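Local coordinates for protein ochratoxinase (PDB 4C65) that hydrolyses ochratoxin A to ochratoxin alpha and L-phenylalanine, acting as a zinc-dependent carboxypeptidase that favours C-terminal aromatic residues, at residues D81-L86 against H149-L155; A116-C120 against S138-A142. All blocks are in the same frame, centred on the assembly; numbering follows the deposited sequence.

Contact 1 (D81-L86 against H149-L155)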
ATOM      1  N   ASP A  81      12.238 -25.459  -9.702  1.00 35.35           N
ATOM      2  CA  ASP A  81      10.784 -25.553  -9.606  1.00 34.63           C
ATOM      3  C   ASP A  81      10.095 -24.318 -10.221  1.00 33.41           C
ATOM      4  O   ASP A  81      10.710 -23.571 -10.986  1.00 32.37           O
ATOM      5  CB  ASP A  81      10.362 -25.775  -8.148  1.00 36.22           C
ATOM      6  CG  ASP A  81      10.638 -24.574  -7.259  1.00 36.72           C
ATOM      7  OD1 ASP A  81      11.082 -23.519  -7.755  1.00 35.65           O
ATOM      8  OD2 ASP A  81      10.410 -24.687  -6.048  1.00 38.39           O
ATOM      9  N   TYR A  82       8.823 -24.097  -9.882  1.00 33.79           N
ATOM     10  CA  TYR A  82       8.064 -22.963 -10.409  1.00 32.68           C
ATOM     11  C   TYR A  82       8.567 -21.583  -9.953  1.00 31.32           C
ATOM     12  O   TYR A  82       8.060 -20.552 -10.419  1.00 30.53           O
ATOM     13  CB  TYR A  82       6.574 -23.114 -10.068  1.00 34.43           C
ATOM     14  CG  TYR A  82       5.809 -24.124 -10.895  1.00 36.00           C
ATOM     15  CD1 TYR A  82       6.304 -24.596 -12.124  1.00 36.00           C
ATOM     16  CD2 TYR A  82       4.534 -24.566 -10.476  1.00 38.95           C
ATOM     17  CE1 TYR A  82       5.570 -25.493 -12.890  1.00 36.23           C
ATOM     18  CE2 TYR A  82       3.789 -25.460 -11.247  1.00 38.89           C
ATOM     19  CZ  TYR A  82       4.311 -25.924 -12.444  1.00 38.15           C
ATOM     20  OH  TYR A  82       3.576 -26.813 -13.195  1.00 39.49           O
ATOM     21  N   THR A  83       9.565 -21.552  -9.063  1.00 30.97           N
ATOM     22  CA  THR A  83      10.193 -20.302  -8.661  1.00 30.28           C
ATOM     23  C   THR A  83      10.779 -19.578  -9.872  1.00 28.87           C
ATOM     24  O   THR A  83      10.830 -18.357  -9.883  1.00 27.78           O
ATOM     25  CB  THR A  83      11.280 -20.517  -7.574  1.00 31.70           C
ATOM     26  OG1 THR A  83      10.721 -21.255  -6.477  1.00 33.04           O
ATOM     27  CG2 THR A  83      11.806 -19.196  -7.047  1.00 31.97           C
ATOM     28  N   SER A  84      11.237 -20.328 -10.889  1.00 28.12           N
ATOM     29  CA  SER A  84      11.873 -19.701 -12.042  1.00 27.10           C
ATOM     30  C   SER A  84      10.863 -18.913 -12.840  1.00 25.65           C
ATOM     31  O   SER A  84      11.198 -17.921 -13.466  1.00 25.34           O
ATOM     32  CB  SER A  84      12.610 -20.724 -12.929  1.00 26.97           C
ATOM     33  OG  SER A  84      11.728 -21.671 -13.481  1.00 26.27           O
ATOM     34  N   GLY A  85       9.619 -19.334 -12.807  1.00 17.74           N
ATOM     35  CA  GLY A  85       8.555 -18.608 -13.511  1.00 17.83           C
ATOM     36  C   GLY A  85       8.395 -17.218 -12.937  1.00 18.02           C
ATOM     37  O   GLY A  85       8.120 -16.277 -13.665  1.00 18.75           O
ATOM     38  N   LEU A  86       8.542 -17.101 -11.616  1.00 18.12           N
ATOM     39  CA  LEU A  86       8.402 -15.825 -10.927  1.00 17.96           C
ATOM     40  C   LEU A  86       9.670 -14.999 -11.070  1.00 17.90           C
ATOM     41  O   LEU A  86       9.606 -13.803 -11.313  1.00 17.28           O
ATOM     42  CB  LEU A  86       8.079 -16.050  -9.457  1.00 18.49           C
ATOM     43  CG  LEU A  86       7.824 -14.829  -8.584  1.00 18.79           C
ATOM     44  CD1 LEU A  86       6.832 -15.158  -7.487  1.00 19.19           C
ATOM     45  CD2 LEU A  86       9.091 -14.270  -7.965  1.00 19.56           C
ATOM     46  N   HIS A 149      -2.094 -26.416  -7.828  1.00 17.11           N
ATOM     47  CA  HIS A 149      -0.957 -26.878  -8.598  1.00 18.26           C
ATOM     48  C   HIS A 149      -0.178 -25.743  -9.224  1.00 18.64           C
ATOM     49  O   HIS A 149       1.001 -25.869  -9.478  1.00 18.89           O
ATOM     50  CB  HIS A 149      -1.400 -27.870  -9.663  1.00 18.98           C
ATOM     51  CG  HIS A 149      -0.279 -28.391 -10.502  1.00 19.54           C
ATOM     52  ND1 HIS A 149       0.894 -28.874  -9.955  1.00 20.03           N
ATOM     53  CD2 HIS A 149      -0.153 -28.525 -11.841  1.00 19.06           C
ATOM     54  CE1 HIS A 149       1.695 -29.282 -10.920  1.00 19.40           C
ATOM     55  NE2 HIS A 149       1.091 -29.066 -12.070  1.00 19.43           N
ATOM     56  N   GLY A 150      -0.833 -24.615  -9.426  1.00 19.02           N
ATOM     57  CA  GLY A 150      -0.136 -23.422  -9.846  1.00 18.37           C
ATOM     58  C   GLY A 150       0.599 -22.672  -8.744  1.00 18.76           C
ATOM     59  O   GLY A 150       1.406 -21.798  -9.057  1.00 18.81           O
ATOM     60  N   ASP A 151       0.356 -22.986  -7.476  1.00 18.11           N
ATOM     61  CA  ASP A 151       1.015 -22.248  -6.401  1.00 18.12           C
ATOM     62  C   ASP A 151       2.508 -22.637  -6.304  1.00 18.19           C
ATOM     63  O   ASP A 151       2.884 -23.756  -6.644  1.00 18.62           O
ATOM     64  CB  ASP A 151       0.281 -22.493  -5.092  1.00 18.31           C
ATOM     65  CG  ASP A 151       0.531 -21.425  -4.060  1.00 18.45           C
ATOM     66  OD1 ASP A 151       1.516 -20.645  -4.188  1.00 18.24           O
ATOM     67  OD2 ASP A 151      -0.238 -21.376  -3.067  1.00 18.63           O
ATOM     68  N   ILE A 152       3.361 -21.695  -5.915  1.00 18.04           N
ATOM     69  CA  ILE A 152       4.790 -21.960  -5.703  1.00 18.30           C
ATOM     70  C   ILE A 152       5.003 -22.173  -4.209  1.00 18.51           C
ATOM     71  O   ILE A 152       5.248 -21.249  -3.457  1.00 19.12           O
ATOM     72  CB  ILE A 152       5.682 -20.814  -6.194  1.00 18.22           C
ATOM     73  CG1 ILE A 152       5.417 -20.547  -7.660  1.00 18.12           C
ATOM     74  CG2 ILE A 152       7.154 -21.177  -6.008  1.00 18.58           C
ATOM     75  CD1 ILE A 152       5.916 -19.201  -8.150  1.00 18.27           C
ATOM     76  N   PHE A 153       4.894 -23.413  -3.785  1.00 18.59           N
ATOM     77  CA  PHE A 153       4.873 -23.755  -2.363  1.00 18.84           C
ATOM     78  C   PHE A 153       6.148 -23.422  -1.636  1.00 19.07           C
ATOM     79  O   PHE A 153       6.119 -23.172  -0.449  1.00 19.40           O
ATOM     80  CB  PHE A 153       4.579 -25.234  -2.182  1.00 19.18           C
ATOM     81  CG  PHE A 153       3.154 -25.593  -2.434  1.00 19.00           C
ATOM     82  CD1 PHE A 153       2.684 -25.780  -3.715  1.00 18.34           C
ATOM     83  CD2 PHE A 153       2.281 -25.784  -1.379  1.00 19.61           C
ATOM     84  CE1 PHE A 153       1.360 -26.132  -3.949  1.00 18.15           C
ATOM     85  CE2 PHE A 153       0.962 -26.145  -1.617  1.00 19.43           C
ATOM     86  CZ  PHE A 153       0.502 -26.300  -2.903  1.00 18.45           C
ATOM     87  N   ALA A 154       7.272 -23.412  -2.334  1.00 18.97           N
ATOM     88  CA  ALA A 154       8.551 -23.093  -1.689  1.00 19.63           C
ATOM     89  C   ALA A 154       8.709 -21.625  -1.319  1.00 19.64           C
ATOM     90  O   ALA A 154       9.569 -21.293  -0.503  1.00 20.73           O
ATOM     91  CB  ALA A 154       9.709 -23.526  -2.550  1.00 19.59           C
ATOM     92  N   LEU A 155       7.902 -20.754  -1.921  1.00 18.86           N
ATOM     93  CA  LEU A 155       7.913 -19.339  -1.579  1.00 18.54           C
ATOM     94  C   LEU A 155       6.816 -19.030  -0.555  1.00 18.57           C
ATOM     95  O   LEU A 155       5.785 -19.689  -0.549  1.00 18.52           O
ATOM     96  CB  LEU A 155       7.716 -18.492  -2.837  1.00 17.71           C
ATOM     97  CG  LEU A 155       8.921 -18.393  -3.753  1.00 17.61           C
ATOM     98  CD1 LEU A 155       8.553 -17.523  -4.928  1.00 16.99           C
ATOM     99  CD2 LEU A 155      10.139 -17.832  -3.022  1.00 18.10           C
TER
HETATM  100  O   HOH W   1       7.842 -24.602  -4.930  1.00 13.70           O
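Ile152 is the bump that fits 149-155 against segment 81-86, which leads into helix 83-87; its CA lies 5.8 Å from that of Tyr82. Its side chain enters a hollow lined by three residues: CD1 of Ile152 sits 3.4 Å from Tyr82 O and 4.0 Å from Leu86 CB, CG1 of Ile152 is 3.7 Å from Tyr82 CB, and CG2 of Ile152 reaches Thr83 OG1 at 3.6 Å. Beside it Leu155 makes a second bump, its CD1 lying 3.9 Å from Leu86 CD1 and 4.2 Å from Thr83 CG2. The type I turn Ile152-Leu155, closed by Leu155 N to Ile152 O at 3.1 Å, brings both side chains to the same segment, 81-86. In the amidohydrolase barrel this joins the chain after strand 69-70, which runs into the short helix 83-87, to the loop linking strand 142-144 with helix 157-164. That loop reaches the active site, since the ring of His149 stacks on that of the zinc ligand His245. Tyr82 lies along this loop, presenting its ring edge to His149 O, 3.3 Å from Tyr82 CE2; the Tyr82 and His149 rings lie obliquely, centroids 5.8 Å apart and planes at 56°. Asp81, ahead of the turn into the helix, makes a capping bond: its OD1 accepts from Thr83 N (2.8 Å), and also from Thr83 OG1 (2.6 Å). No direct hydrogen bond crosses the interface, but water 1 bridges it, donating to Asp81 OD2 (2.8 Å) and accepting from Ala154 N (2.9 Å). Asp81 OD2 also bonds Tyr78 of a second subunit, whereas Asp151 turns its CB away and pairs with Arg197 of a third.

Contact 2 (A116-C120 against S138-A142)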
ATOM      1  N   ALA A 116       0.136 -22.273 -20.156  1.00 16.87           N
ATOM      2  CA  ALA A 116       0.583 -21.425 -19.060  1.00 16.68           C
ATOM      3  C   ALA A 116       1.778 -20.630 -19.537  1.00 16.71           C
ATOM      4  O   ALA A 116       2.808 -21.206 -19.881  1.00 18.00           O
ATOM      5  CB  ALA A 116       0.971 -22.264 -17.856  1.00 16.78           C
ATOM      6  N   GLY A 117       1.683 -19.321 -19.569  1.00 16.34           N
ATOM      7  CA  GLY A 117       2.855 -18.533 -19.912  1.00 16.37           C
ATOM      8  C   GLY A 117       2.570 -17.299 -20.737  1.00 16.24           C
ATOM      9  O   GLY A 117       1.496 -16.696 -20.634  1.00 17.53           O
ATOM     10  N   TYR A 118       3.518 -16.948 -21.589  1.00 15.31           N
ATOM     11  CA  TYR A 118       3.512 -15.665 -22.265  1.00 15.01           C
ATOM     12  C   TYR A 118       3.127 -15.784 -23.734  1.00 14.94           C
ATOM     13  O   TYR A 118       3.570 -14.989 -24.560  1.00 15.92           O
ATOM     14  CB  TYR A 118       4.913 -15.054 -22.134  1.00 14.84           C
ATOM     15  CG  TYR A 118       5.354 -14.793 -20.726  1.00 14.78           C
ATOM     16  CD1 TYR A 118       4.658 -13.900 -19.925  1.00 14.75           C
ATOM     17  CD2 TYR A 118       6.436 -15.460 -20.174  1.00 14.55           C
ATOM     18  CE1 TYR A 118       5.033 -13.671 -18.615  1.00 14.81           C
ATOM     19  CE2 TYR A 118       6.850 -15.210 -18.884  1.00 14.52           C
ATOM     20  CZ  TYR A 118       6.155 -14.309 -18.105  1.00 14.84           C
ATOM     21  OH  TYR A 118       6.543 -14.058 -16.802  1.00 15.17           O
ATOM     22  N   GLY A 119       2.338 -16.791 -24.067  1.00 14.62           N
ATOM     23  CA  GLY A 119       1.925 -17.018 -25.445  1.00 14.80           C
ATOM     24  C   GLY A 119       1.241 -15.833 -26.065  1.00 14.80           C
ATOM     25  O   GLY A 119       1.424 -15.539 -27.235  1.00 14.57           O
ATOM     26  N   CYS A 120       0.377 -15.183 -25.298  1.00 15.60           N
ATOM     27  CA  CYS A 120      -0.361 -14.027 -25.808  1.00 16.27           C
ATOM     28  C   CYS A 120       0.590 -12.916 -26.144  1.00 16.11           C
ATOM     29  O   CYS A 120       0.455 -12.243 -27.178  1.00 16.55           O
ATOM     30  CB  CYS A 120      -1.314 -13.500 -24.757  1.00 17.07           C
ATOM     31  SG  CYS A 120      -2.667 -14.594 -24.338  1.00 18.13           S
ATOM     32  N   SER A 138      -3.311 -19.160 -26.697  1.00 13.67           N
ATOM     33  CA  SER A 138      -2.784 -19.148 -25.360  1.00 13.59           C
ATOM     34  C   SER A 138      -3.889 -18.983 -24.328  1.00 13.49           C
ATOM     35  O   SER A 138      -4.881 -18.310 -24.560  1.00 12.97           O
ATOM     36  CB  SER A 138      -1.764 -18.007 -25.216  1.00 13.89           C
ATOM     37  OG  SER A 138      -1.218 -17.954 -23.906  1.00 13.76           O
ATOM     38  N   SER A 139      -3.676 -19.614 -23.175  1.00 13.52           N
ATOM     39  CA  SER A 139      -4.547 -19.475 -22.026  1.00 13.49           C
ATOM     40  C   SER A 139      -4.204 -18.222 -21.199  1.00 13.39           C
ATOM     41  O   SER A 139      -4.955 -17.851 -20.282  1.00 13.68           O
ATOM     42  CB  SER A 139      -4.385 -20.701 -21.146  1.00 13.56           C
ATOM     43  OG  SER A 139      -3.026 -20.795 -20.752  1.00 13.76           O
ATOM     44  N   GLY A 140      -3.083 -17.570 -21.520  1.00 13.14           N
ATOM     45  CA  GLY A 140      -2.502 -16.593 -20.613  1.00 13.19           C
ATOM     46  C   GLY A 140      -2.027 -17.388 -19.409  1.00 13.29           C
ATOM     47  O   GLY A 140      -1.370 -18.429 -19.574  1.00 13.74           O
ATOM     48  N   ALA A 141      -2.371 -16.932 -18.212  1.00 13.08           N
ATOM     49  CA  ALA A 141      -1.995 -17.642 -16.991  1.00 13.25           C
ATOM     50  C   ALA A 141      -2.878 -18.859 -16.753  1.00 13.56           C
ATOM     51  O   ALA A 141      -4.068 -18.832 -17.056  1.00 13.86           O
ATOM     52  CB  ALA A 141      -2.108 -16.722 -15.815  1.00 13.32           C
ATOM     53  N   ALA A 142      -2.278 -19.951 -16.282  1.00 13.81           N
ATOM     54  CA  ALA A 142      -3.051 -21.071 -15.746  1.00 13.74           C
ATOM     55  C   ALA A 142      -3.692 -20.556 -14.471  1.00 13.75           C
ATOM     56  O   ALA A 142      -3.026 -19.852 -13.693  1.00 14.14           O
ATOM     57  CB  ALA A 142      -2.149 -22.258 -15.441  1.00 13.82           C
TER
HETATM   58  O   HOH W   2      -0.091 -15.214 -22.454  1.00 18.96           O
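Two successive parallel strands of the TIM barrel, 109-114 and 135-138, end beside the zinc site, and this contact joins the loops that leave them. A direct hydrogen bond runs from Gly117 N to Gly140 O (3.2 Å, 156°); the same carbonyl accepts from Ser139 OG at 3.1 Å. Ser138 forms an ST turn, its OG accepting from Gly140 N at 3.1 Å, and also bonds the Asp114 carboxylate. Water 2 fills the notch between that turn and the start of helix 119-127: it donates to Gly117 O (2.8 Å) and Ser138 OG (3.3 Å) and accepts from Cys120 N (2.9 Å). Around this polar centre the fit is tight, with Cys120 SG 3.6 Å from Ser138 CB and Ala116 CB 3.9 Å from Ala142 CB. Gly119 is needed for the fit, since an ideal CB would come 2.8 Å from Ser138 OG; Gly117 and Gly140 instead have backbone angles that exclude (143/-148) or disfavour (phi 67°) other residues. The chemistry combines a backbone-to-backbone bond with two serine hydroxyls, one water and the Asp114 carboxylate, consistent with closely defined loop paths next to Lys204, which binds both zinc ions.

In the fold
Contact 2 is nested within the chain loop that contact 1 closes, and both lie on the same side of the chain's centre, their own centres about 16 Å apart. They meet where Gly85 O of contact 1 packs 4.2 Å from Tyr118 OH of contact 2. Each borders the zinc site at a different point. In contact 1 the His149 side chain is about 3 Å from that of His245, a ligand of Zn #2; in contact 2 the side chains of Ser139 and Lys204 are about 4 Å apart, and those of Ala116 and His71, a ligand of Zn #1, about 5 Å. Contact 1 lies farther out, about 22 Å from the chain centre against about 11 Å, and reaches three other subunits of the octamer, whereas contact 2 meets one, through Tyr118.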